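Local structure of Fe-superoxide dismutase homolog (Plasmodium berghei, 2A03) at residues K38-Y43 and N81-W86; W131-L136 and I162-V167. The protein probably catalyses the dismutation of superoxide to hydrogen peroxide and dioxygen at a single metal ion bound inside each subunit of a dimer. One frame throughout, in Å; residues are numbered along the deposited sequence.

Interaction 1. Residues K38-Y43 and N81-W86. With MN (manganese (II) ion), chain C.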
ATOM      1  N   LYS A  38     -10.478   9.037   9.686  1.00 33.14           N
ATOM      2  CA  LYS A  38      -9.049   9.356   9.617  1.00 32.95           C
ATOM      3  C   LYS A  38      -8.524   9.396   8.203  1.00 32.29           C
ATOM      4  O   LYS A  38      -8.031  10.425   7.787  1.00 33.04           O
ATOM      5  CB  LYS A  38      -8.208   8.403  10.452  1.00 34.46           C
ATOM      6  CG  LYS A  38      -8.578   8.403  11.906  1.00 37.59           C
ATOM      7  CD  LYS A  38      -8.116   9.654  12.558  1.00 38.63           C
ATOM      8  CE  LYS A  38      -8.395   9.643  14.067  1.00 41.15           C
ATOM      9  NZ  LYS A  38      -7.811  10.909  14.694  1.00 42.03           N
ATOM     10  N   HIS A  39      -8.630   8.301   7.454  1.00 31.76           N
ATOM     11  CA  HIS A  39      -8.095   8.285   6.095  1.00 32.06           C
ATOM     12  C   HIS A  39      -8.874   9.200   5.129  1.00 31.87           C
ATOM     13  O   HIS A  39      -8.285  10.120   4.539  1.00 31.55           O
ATOM     14  CB  HIS A  39      -7.986   6.857   5.541  1.00 31.61           C
ATOM     15  CG  HIS A  39      -6.994   5.995   6.268  1.00 32.39           C
ATOM     16  ND1 HIS A  39      -5.640   6.044   6.024  1.00 30.26           N
ATOM     17  CD2 HIS A  39      -7.165   5.034   7.210  1.00 33.21           C
ATOM     18  CE1 HIS A  39      -5.020   5.172   6.797  1.00 30.31           C
ATOM     19  NE2 HIS A  39      -5.921   4.543   7.525  1.00 30.06           N
ATOM     20  N   HIS A  40     -10.176   8.975   4.977  1.00 31.69           N
ATOM     21  CA  HIS A  40     -10.963   9.734   3.998  1.00 32.17           C
ATOM     22  C   HIS A  40     -11.012  11.227   4.382  1.00 33.19           C
ATOM     23  O   HIS A  40     -10.748  12.098   3.551  1.00 31.89           O
ATOM     24  CB  HIS A  40     -12.374   9.149   3.872  1.00 32.44           C
ATOM     25  CG  HIS A  40     -13.126   9.598   2.648  1.00 33.15           C
ATOM     26  ND1 HIS A  40     -14.395   9.135   2.349  1.00 31.99           N
ATOM     27  CD2 HIS A  40     -12.801  10.467   1.655  1.00 33.02           C
ATOM     28  CE1 HIS A  40     -14.818   9.701   1.231  1.00 31.53           C
ATOM     29  NE2 HIS A  40     -13.873  10.516   0.791  1.00 33.33           N
ATOM     30  N   ALA A  41     -11.320  11.509   5.652  1.00 32.59           N
ATOM     31  CA  ALA A  41     -11.259  12.861   6.169  1.00 32.57           C
ATOM     32  C   ALA A  41      -9.895  13.484   5.929  1.00 32.70           C
ATOM     33  O   ALA A  41      -9.793  14.659   5.571  1.00 32.08           O
ATOM     34  CB  ALA A  41     -11.566  12.875   7.665  1.00 33.44           C
ATOM     35  N   GLY A  42      -8.848  12.699   6.152  1.00 32.00           N
ATOM     36  CA  GLY A  42      -7.492  13.193   5.980  1.00 31.42           C
ATOM     37  C   GLY A  42      -7.202  13.607   4.550  1.00 31.48           C
ATOM     38  O   GLY A  42      -6.452  14.545   4.324  1.00 32.09           O
ATOM     39  N   TYR A  43      -7.767  12.900   3.572  1.00 30.58           N
ATOM     40  CA  TYR A  43      -7.539  13.265   2.183  1.00 30.54           C
ATOM     41  C   TYR A  43      -8.212  14.598   1.902  1.00 29.94           C
ATOM     42  O   TYR A  43      -7.664  15.452   1.202  1.00 29.83           O
ATOM     43  CB  TYR A  43      -8.034  12.180   1.210  1.00 31.06           C
ATOM     44  CG  TYR A  43      -7.240  10.878   1.216  1.00 30.27           C
ATOM     45  CD1 TYR A  43      -5.865  10.861   0.970  1.00 31.56           C
ATOM     46  CD2 TYR A  43      -7.871   9.671   1.450  1.00 31.73           C
ATOM     47  CE1 TYR A  43      -5.156   9.681   0.970  1.00 31.53           C
ATOM     48  CE2 TYR A  43      -7.174   8.474   1.461  1.00 31.05           C
ATOM     49  CZ  TYR A  43      -5.822   8.477   1.218  1.00 33.06           C
ATOM     50  OH  TYR A  43      -5.153   7.265   1.196  1.00 33.67           O
ATOM     51  N   ASN A  81     -12.496   8.410  -4.867  1.00 30.46           N
ATOM     52  CA  ASN A  81     -12.461   6.953  -4.790  1.00 30.26           C
ATOM     53  C   ASN A  81     -13.168   6.428  -3.521  1.00 29.67           C
ATOM     54  O   ASN A  81     -13.962   5.495  -3.591  1.00 29.34           O
ATOM     55  CB  ASN A  81     -11.022   6.429  -4.829  1.00 29.88           C
ATOM     56  CG  ASN A  81     -10.292   6.745  -6.133  1.00 30.66           C
ATOM     57  OD1 ASN A  81     -10.906   7.023  -7.169  1.00 26.93           O
ATOM     58  ND2 ASN A  81      -8.949   6.706  -6.075  1.00 30.06           N
ATOM     59  N   HIS A  82     -12.876   7.025  -2.367  1.00 29.03           N
ATOM     60  CA  HIS A  82     -13.477   6.569  -1.112  1.00 29.41           C
ATOM     61  C   HIS A  82     -14.961   6.824  -1.047  1.00 29.52           C
ATOM     62  O   HIS A  82     -15.707   5.956  -0.625  1.00 30.03           O
ATOM     63  CB  HIS A  82     -12.785   7.175   0.094  1.00 28.76           C
ATOM     64  CG  HIS A  82     -11.472   6.535   0.371  1.00 27.50           C
ATOM     65  ND1 HIS A  82     -10.315   6.920  -0.271  1.00 23.81           N
ATOM     66  CD2 HIS A  82     -11.143   5.492   1.168  1.00 23.53           C
ATOM     67  CE1 HIS A  82      -9.323   6.147   0.132  1.00 26.89           C
ATOM     68  NE2 HIS A  82      -9.801   5.265   0.997  1.00 25.89           N
ATOM     69  N   SER A  83     -15.391   7.992  -1.498  1.00 29.56           N
ATOM     70  CA  SER A  83     -16.823   8.254  -1.613  1.00 31.08           C
ATOM     71  C   SER A  83     -17.509   7.222  -2.510  1.00 30.66           C
ATOM     72  O   SER A  83     -18.624   6.801  -2.223  1.00 30.60           O
ATOM     73  CB  SER A  83     -17.080   9.685  -2.114  1.00 31.64           C
ATOM     74  OG  SER A  83     -16.639  10.610  -1.133  1.00 32.81           O
ATOM     75  N   PHE A  84     -16.836   6.818  -3.588  1.00 30.52           N
ATOM     76  CA  PHE A  84     -17.393   5.831  -4.505  1.00 30.98           C
ATOM     77  C   PHE A  84     -17.449   4.449  -3.862  1.00 31.23           C
ATOM     78  O   PHE A  84     -18.383   3.677  -4.086  1.00 30.45           O
ATOM     79  CB  PHE A  84     -16.593   5.791  -5.801  1.00 30.91           C
ATOM     80  CG  PHE A  84     -17.367   5.247  -6.967  1.00 30.53           C
ATOM     81  CD1 PHE A  84     -18.305   6.040  -7.623  1.00 33.27           C
ATOM     82  CD2 PHE A  84     -17.169   3.953  -7.408  1.00 30.03           C
ATOM     83  CE1 PHE A  84     -19.030   5.552  -8.708  1.00 32.42           C
ATOM     84  CE2 PHE A  84     -17.886   3.454  -8.477  1.00 32.96           C
ATOM     85  CZ  PHE A  84     -18.818   4.260  -9.138  1.00 33.23           C
ATOM     86  N   TYR A  85     -16.445   4.165  -3.038  1.00 32.07           N
ATOM     87  CA  TYR A  85     -16.365   2.921  -2.277  1.00 32.29           C
ATOM     88  C   TYR A  85     -17.484   2.819  -1.214  1.00 32.90           C
ATOM     89  O   TYR A  85     -18.143   1.776  -1.074  1.00 33.06           O
ATOM     90  CB  TYR A  85     -14.930   2.819  -1.700  1.00 32.17           C
ATOM     91  CG  TYR A  85     -14.631   1.731  -0.692  1.00 31.53           C
ATOM     92  CD1 TYR A  85     -14.585   0.388  -1.068  1.00 30.52           C
ATOM     93  CD2 TYR A  85     -14.337   2.052   0.632  1.00 30.72           C
ATOM     94  CE1 TYR A  85     -14.303  -0.610  -0.146  1.00 30.38           C
ATOM     95  CE2 TYR A  85     -14.020   1.057   1.559  1.00 31.12           C
ATOM     96  CZ  TYR A  85     -13.999  -0.267   1.162  1.00 32.39           C
ATOM     97  OH  TYR A  85     -13.708  -1.263   2.077  1.00 33.21           O
ATOM     98  N   TRP A  86     -17.747   3.896  -0.480  1.00 33.38           N
ATOM     99  CA  TRP A  86     -18.827   3.830   0.494  1.00 33.33           C
ATOM    100  C   TRP A  86     -20.166   3.610  -0.215  1.00 32.42           C
ATOM    101  O   TRP A  86     -21.010   2.840   0.259  1.00 31.22           O
ATOM    102  CB  TRP A  86     -18.885   5.081   1.394  1.00 34.09           C
ATOM    103  CG  TRP A  86     -17.564   5.376   2.046  1.00 35.12           C
ATOM    104  CD1 TRP A  86     -16.861   6.543   1.976  1.00 34.66           C
ATOM    105  CD2 TRP A  86     -16.786   4.487   2.862  1.00 34.18           C
ATOM    106  NE1 TRP A  86     -15.707   6.437   2.704  1.00 35.71           N
ATOM    107  CE2 TRP A  86     -15.622   5.181   3.237  1.00 33.01           C
ATOM    108  CE3 TRP A  86     -16.962   3.170   3.311  1.00 35.95           C
ATOM    109  CZ2 TRP A  86     -14.639   4.612   4.016  1.00 33.17           C
ATOM    110  CZ3 TRP A  86     -15.991   2.609   4.099  1.00 35.06           C
ATOM    111  CH2 TRP A  86     -14.838   3.328   4.444  1.00 34.90           C
TER
HETATM  112 MN    MN C 200      -9.012   3.437   1.584  1.00 25.32          MN
HETATM  113  O   HOH W   1      -7.550   3.726  -0.183  1.00 28.56           O
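His-82 meets His-40 where the register brings the two helices nearest, their CA atoms 6.5 Å apart, and its side chain works on two fronts. Its CB sits squarely over the His-40 ring, 3.3 Å from the centroid, a CH-pi contact. Beyond CB, the imidazole runs on past His-40 toward the metal and binds the manganese ion through NE2 at 2.1 Å. Tyr-43 crosses the His-82 side chain at about a right angle, its CE2 3.4 Å from His-82 CE1, the two rings oblique. The polar ends of both are held from a single residue of helix 70-87, His-82 ND1 by the backbone O and Tyr-43 OH by the side-chain NE2 of Gln-78. Next in sequence, Ser-83 places OG in the His-40 ring plane at its edge, 3.1 Å from CE1. One turn after His-82, Trp-86 donates NE1-H to His-40 ND1 at 3.0 Å, an angle of 148° at the hydrogen. The acceptor lies in the indole plane, whereas the donor stands 26° out of the imidazole plane. His-40 reaches this bond with CG anti to its backbone N (chi1 -164°). Since ND1 accepts this bond, it is probably the unprotonated nitrogen of the ring; the bond, together with the CB over the ring face, helps to fix how His-40 is turned, and puts it in the second shell, against the CB of the metal ligand His-82.

Interaction 2. Residues W131-L136 and I162-V167. With MN (manganese (II) ion), chain C.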
ATOM      1  N   TRP A 131      -7.050  -0.360  -6.151  1.00 30.97           N
ATOM      2  CA  TRP A 131      -8.478  -0.458  -6.275  1.00 30.31           C
ATOM      3  C   TRP A 131      -8.823  -1.449  -7.388  1.00 30.71           C
ATOM      4  O   TRP A 131      -8.115  -1.556  -8.397  1.00 29.26           O
ATOM      5  CB  TRP A 131      -9.041   0.911  -6.672  1.00 31.14           C
ATOM      6  CG  TRP A 131      -8.732   2.011  -5.705  1.00 30.37           C
ATOM      7  CD1 TRP A 131      -7.618   2.783  -5.678  1.00 29.95           C
ATOM      8  CD2 TRP A 131      -9.561   2.460  -4.637  1.00 31.23           C
ATOM      9  NE1 TRP A 131      -7.680   3.669  -4.638  1.00 31.06           N
ATOM     10  CE2 TRP A 131      -8.867   3.496  -3.981  1.00 31.13           C
ATOM     11  CE3 TRP A 131     -10.821   2.077  -4.155  1.00 30.90           C
ATOM     12  CZ2 TRP A 131      -9.393   4.168  -2.873  1.00 31.60           C
ATOM     13  CZ3 TRP A 131     -11.335   2.733  -3.049  1.00 30.25           C
ATOM     14  CH2 TRP A 131     -10.625   3.770  -2.425  1.00 31.26           C
ATOM     15  N   GLY A 132      -9.919  -2.173  -7.195  1.00 31.25           N
ATOM     16  CA  GLY A 132     -10.561  -2.919  -8.275  1.00 31.35           C
ATOM     17  C   GLY A 132     -11.844  -2.209  -8.673  1.00 30.62           C
ATOM     18  O   GLY A 132     -12.505  -1.600  -7.840  1.00 29.95           O
ATOM     19  N   TRP A 133     -12.185  -2.293  -9.953  1.00 30.73           N
ATOM     20  CA  TRP A 133     -13.329  -1.585 -10.504  1.00 31.33           C
ATOM     21  C   TRP A 133     -14.131  -2.462 -11.437  1.00 31.87           C
ATOM     22  O   TRP A 133     -13.566  -3.173 -12.280  1.00 31.90           O
ATOM     23  CB  TRP A 133     -12.879  -0.370 -11.322  1.00 31.07           C
ATOM     24  CG  TRP A 133     -11.971   0.574 -10.589  1.00 31.23           C
ATOM     25  CD1 TRP A 133     -10.607   0.498 -10.504  1.00 31.20           C
ATOM     26  CD2 TRP A 133     -12.357   1.755  -9.873  1.00 30.01           C
ATOM     27  NE1 TRP A 133     -10.128   1.544  -9.760  1.00 32.34           N
ATOM     28  CE2 TRP A 133     -11.174   2.341  -9.374  1.00 30.70           C
ATOM     29  CE3 TRP A 133     -13.591   2.376  -9.605  1.00 30.39           C
ATOM     30  CZ2 TRP A 133     -11.183   3.511  -8.600  1.00 32.26           C
ATOM     31  CZ3 TRP A 133     -13.602   3.551  -8.839  1.00 30.73           C
ATOM     32  CH2 TRP A 133     -12.408   4.101  -8.342  1.00 31.79           C
ATOM     33  N   LEU A 134     -15.451  -2.410 -11.273  1.00 32.27           N
ATOM     34  CA  LEU A 134     -16.371  -2.757 -12.342  1.00 32.05           C
ATOM     35  C   LEU A 134     -16.655  -1.463 -13.103  1.00 32.37           C
ATOM     36  O   LEU A 134     -17.019  -0.447 -12.499  1.00 32.00           O
ATOM     37  CB  LEU A 134     -17.668  -3.333 -11.796  1.00 32.11           C
ATOM     38  CG  LEU A 134     -18.732  -3.672 -12.851  1.00 31.99           C
ATOM     39  CD1 LEU A 134     -18.203  -4.635 -13.931  1.00 31.56           C
ATOM     40  CD2 LEU A 134     -19.934  -4.283 -12.172  1.00 31.93           C
ATOM     41  N   ALA A 135     -16.457  -1.489 -14.418  1.00 31.77           N
ATOM     42  CA  ALA A 135     -16.613  -0.287 -15.220  1.00 32.51           C
ATOM     43  C   ALA A 135     -17.260  -0.568 -16.576  1.00 32.13           C
ATOM     44  O   ALA A 135     -17.157  -1.671 -17.111  1.00 30.01           O
ATOM     45  CB  ALA A 135     -15.243   0.389 -15.420  1.00 32.95           C
ATOM     46  N   LEU A 136     -17.930   0.445 -17.121  1.00 33.21           N
ATOM     47  CA  LEU A 136     -18.479   0.351 -18.472  1.00 33.81           C
ATOM     48  C   LEU A 136     -17.454   0.939 -19.428  1.00 34.14           C
ATOM     49  O   LEU A 136     -16.984   2.067 -19.234  1.00 34.67           O
ATOM     50  CB  LEU A 136     -19.788   1.113 -18.583  1.00 33.80           C
ATOM     51  CG  LEU A 136     -20.618   0.826 -19.835  1.00 34.89           C
ATOM     52  CD1 LEU A 136     -21.199  -0.587 -19.816  1.00 34.67           C
ATOM     53  CD2 LEU A 136     -21.738   1.855 -19.944  1.00 35.57           C
ATOM     54  N   ILE A 162     -18.645   1.731 -12.072  1.00 29.69           N
ATOM     55  CA  ILE A 162     -19.943   1.179 -11.679  1.00 29.95           C
ATOM     56  C   ILE A 162     -19.903   0.779 -10.203  1.00 30.05           C
ATOM     57  O   ILE A 162     -20.836   1.082  -9.446  1.00 30.54           O
ATOM     58  CB  ILE A 162     -20.301  -0.026 -12.569  1.00 29.09           C
ATOM     59  CG1 ILE A 162     -20.367   0.391 -14.039  1.00 30.68           C
ATOM     60  CG2 ILE A 162     -21.611  -0.661 -12.151  1.00 29.93           C
ATOM     61  CD1 ILE A 162     -21.379   1.494 -14.362  1.00 29.70           C
ATOM     62  N   LEU A 163     -18.821   0.092  -9.823  1.00 29.41           N
ATOM     63  CA  LEU A 163     -18.522  -0.283  -8.444  1.00 30.34           C
ATOM     64  C   LEU A 163     -17.017  -0.302  -8.236  1.00 30.60           C
ATOM     65  O   LEU A 163     -16.260  -0.504  -9.187  1.00 31.87           O
ATOM     66  CB  LEU A 163     -19.042  -1.681  -8.126  1.00 30.41           C
ATOM     67  CG  LEU A 163     -20.548  -1.904  -8.112  1.00 30.77           C
ATOM     68  CD1 LEU A 163     -20.814  -3.409  -8.172  1.00 30.69           C
ATOM     69  CD2 LEU A 163     -21.208  -1.257  -6.858  1.00 32.52           C
ATOM     70  N   THR A 164     -16.581  -0.118  -6.992  1.00 30.34           N
ATOM     71  CA  THR A 164     -15.162  -0.279  -6.658  1.00 30.13           C
ATOM     72  C   THR A 164     -15.029  -0.965  -5.297  1.00 29.51           C
ATOM     73  O   THR A 164     -15.924  -0.918  -4.470  1.00 28.10           O
ATOM     74  CB  THR A 164     -14.377   1.092  -6.619  1.00 30.13           C
ATOM     75  OG1 THR A 164     -12.963   0.860  -6.717  1.00 31.43           O
ATOM     76  CG2 THR A 164     -14.639   1.863  -5.322  1.00 30.27           C
ATOM     77  N   CYS A 165     -13.881  -1.580  -5.088  1.00 29.92           N
ATOM     78  CA  CYS A 165     -13.509  -2.120  -3.809  1.00 30.37           C
ATOM     79  C   CYS A 165     -12.065  -1.683  -3.529  1.00 30.92           C
ATOM     80  O   CYS A 165     -11.178  -1.841  -4.369  1.00 29.03           O
ATOM     81  CB  CYS A 165     -13.631  -3.635  -3.849  1.00 31.12           C
ATOM     82  SG  CYS A 165     -13.063  -4.481  -2.389  1.00 32.18           S
ATOM     83  N   ASP A 166     -11.867  -1.081  -2.359  1.00 31.29           N
ATOM     84  CA  ASP A 166     -10.552  -0.639  -1.892  1.00 31.26           C
ATOM     85  C   ASP A 166      -9.717  -1.857  -1.458  1.00 31.47           C
ATOM     86  O   ASP A 166     -10.153  -2.639  -0.620  1.00 31.49           O
ATOM     87  CB  ASP A 166     -10.784   0.301  -0.698  1.00 30.50           C
ATOM     88  CG  ASP A 166      -9.549   1.112  -0.304  1.00 31.99           C
ATOM     89  OD1 ASP A 166      -8.452   0.924  -0.875  1.00 31.64           O
ATOM     90  OD2 ASP A 166      -9.694   1.977   0.593  1.00 30.60           O
ATOM     91  N   VAL A 167      -8.509  -2.000  -2.002  1.00 32.20           N
ATOM     92  CA  VAL A 167      -7.572  -2.995  -1.492  1.00 31.56           C
ATOM     93  C   VAL A 167      -6.269  -2.411  -0.916  1.00 31.38           C
ATOM     94  O   VAL A 167      -5.325  -3.144  -0.703  1.00 30.48           O
ATOM     95  CB  VAL A 167      -7.261  -4.118  -2.525  1.00 32.19           C
ATOM     96  CG1 VAL A 167      -8.564  -4.849  -2.947  1.00 33.13           C
ATOM     97  CG2 VAL A 167      -6.521  -3.591  -3.735  1.00 32.90           C
TER
HETATM   98 MN    MN C 200      -9.012   3.437   1.584  1.00 25.32          MN
HETATM   99  O   HOH W   1      -7.550   3.726  -0.183  1.00 28.56           O
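Trp-131 and Asp-166 face each other as a non-hydrogen-bonded pair of two antiparallel strands, and the indole of the first lies against the carboxylate of the second. Followed outward, Trp-131 CB has Thr-164 OG1 at 3.9 Å. CE3 comes next, between that hydroxyl and the CA of Asp-166. CZ3 packs on Asp-166 CB at 3.4 Å, and at the tip CH2 approaches CG and OD2, while CZ2 lies nearer OD1 than any other atom of Asp-166. Ring and carboxylate planes differ by only 12°, a stacked arrangement offset toward the rim. With CG of Asp-166 anti to its backbone N (chi1 -166°), OD2 reaches the manganese ion at 1.9 Å; OD1 takes the backbone N-H of Trp-168 and a weak bond from the metal-bound water.

Further along the same face, Thr-164 lies against Trp-133, its OG1 over the ring centre, 3.2 Å above the plane. That hydroxyl donates to Gly-132 O at 2.7 Å from above the carbonyl plane, and Cys-165 N reaches the same oxygen from the opposite face. At the far end Leu-134 O also accepts twice, from Ile-162 N at 2.8 Å and from Leu-163 N at 3.3 Å. Two residues thus stand opposite one, a classic beta bulge, with Ile-162 CB and Leu-163 CD1 both packed on the Leu-134 side chain.

The pairing joins the central and an outer strand of the C-terminal domain's antiparallel sheet. Its chemistry implies a carboxylate lying nearly flat on an indole, its rotation restrained by the metal at OD2 and by the Trp-168 N-H at OD1.

Interaction 1 supplies His-82 and interaction 2 supplies Asp-166 to one manganese site, which His-35 and His-170 complete with a water 2.3 Å from the metal. The two ligand atoms, His-82 NE2 and Asp-166 OD2, are 3.3 Å apart, although the contact centres are about 14 Å from each other. The site therefore spans the seam between the alpha-hairpin and C-terminal domains. Packing closes that seam beyond the metal: Tyr-85 CE1 lies 3.3 Å from Asp-166 N, and Asn-81 CB lies 3.4 Å from Trp-131 CZ2. Trp-131 also meets the His-82 ring edge-to-face, so one indole borders two of the four protein ligands.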